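Local coordinates for protein complement factor MASP-3 (Homo sapiens, PDB 3DEM) that binds mannan-binding lectin and ficolins through its CUB1-EGF-CUB2 region, as a serine protease of the complement system in innate immunity, at the interface of chains A and B. Sequence-based numbering; all coordinates share one arbitrary frame. Chains: chain A/B, Complement factor MASP-3.

The interface of chains A and B. Residues chain A 141-142, 146; chain B 8-9.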
# COMPACT_ATOMS: atom_id res chain seq x y z
N TYR A 141 -3.34 8.16 3.06
CA TYR A 141 -3.05 7.12 4.04
C TYR A 141 -3.92 5.89 3.76
O TYR A 141 -4.78 5.90 2.88
CB TYR A 141 -3.23 7.62 5.48
CG TYR A 141 -4.65 8.01 5.86
CD1 TYR A 141 -5.56 7.07 6.31
CD2 TYR A 141 -5.06 9.34 5.79
CE1 TYR A 141 -6.85 7.43 6.67
CE2 TYR A 141 -6.34 9.71 6.15
CZ TYR A 141 -7.23 8.76 6.58
OH TYR A 141 -8.50 9.14 6.93
N ILE A 142 -3.68 4.82 4.52
CA ILE A 142 -4.38 3.57 4.32
C ILE A 142 -5.82 3.69 4.80
O ILE A 142 -6.08 3.82 6.00
CB ILE A 142 -3.64 2.40 5.03
CG1 ILE A 142 -2.25 2.22 4.42
CG2 ILE A 142 -4.44 1.11 4.93
CD1 ILE A 142 -1.35 1.26 5.17
N TYR A 146 -6.41 13.12 3.59
CA TYR A 146 -6.78 14.43 4.11
C TYR A 146 -5.99 15.53 3.40
O TYR A 146 -5.00 15.25 2.73
CB TYR A 146 -6.58 14.52 5.63
CG TYR A 146 -5.14 14.41 6.09
CD1 TYR A 146 -4.35 15.55 6.24
CD2 TYR A 146 -4.58 13.18 6.39
CE1 TYR A 146 -3.04 15.46 6.67
CE2 TYR A 146 -3.26 13.07 6.81
CZ TYR A 146 -2.50 14.21 6.95
OH TYR A 146 -1.19 14.10 7.38
N MET B 8 -3.16 5.24 11.64
CA MET B 8 -2.62 4.99 10.31
C MET B 8 -1.96 6.25 9.75
O MET B 8 -1.25 6.18 8.75
CB MET B 8 -3.70 4.49 9.34
CG MET B 8 -4.26 3.09 9.62
SD MET B 8 -3.10 1.72 9.32
CE MET B 8 -2.36 1.58 10.94
N PHE B 9 -2.20 7.39 10.40
CA PHE B 9 -1.74 8.68 9.89
C PHE B 9 -1.76 9.74 10.98
O PHE B 9 -2.36 9.55 12.04
CB PHE B 9 -2.61 9.13 8.71
CG PHE B 9 -4.00 9.58 9.10
CD1 PHE B 9 -4.29 10.93 9.25
CD2 PHE B 9 -5.01 8.66 9.32
CE1 PHE B 9 -5.56 11.34 9.60
CE2 PHE B 9 -6.28 9.07 9.67
CZ PHE B 9 -6.56 10.41 9.81
O HOH W 1 -1.48 4.81 6.45
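Strand 137-141 of the EGF-like domain of chain A, with the loop residue A:Ile142 and strand 144-148, meets the start of strand 9-13 in the first CUB domain of chain B. The patch is part of a two-fold symmetric interface, probably that of the head-to-tail dimer typical of these proteases, so its twin recurs with the chains exchanged. At its centre the rings of A:Tyr141 and B:Phe9 stack face to face, nearly parallel at 12° and with centroids 3.7 Å apart. The overlap is slightly offset: CD2 of B:Phe9 lies over the middle of the tyrosine ring, and CE2 of A:Tyr141 over the middle of the phenylalanine ring. Both side chains place CG between backbone N and carbonyl carbon (chi1 72° in B:Phe9), which turns each ring toward the other chain. A:Tyr146 adds a flank, its CE2 reaching CD1 of B:Phe9 at 3.4 Å, while its ring meets CE2 of A:Tyr141 at the edge. The two tyrosines thus meet the phenylalanine from the same side, A:Tyr141 against its centre and A:Tyr146 near its CD1 edge. CG of B:Met8 lies 4.1 Å from the carbonyl O of A:Ile142, a loose contact. Beside the stack a water joins the two backbones: the amide N of A:Ile142 hydrogen-bonds to it at 2.9 Å, almost straight at 170°, and the same water lies 2.7 Å from the carbonyl O of B:Met8.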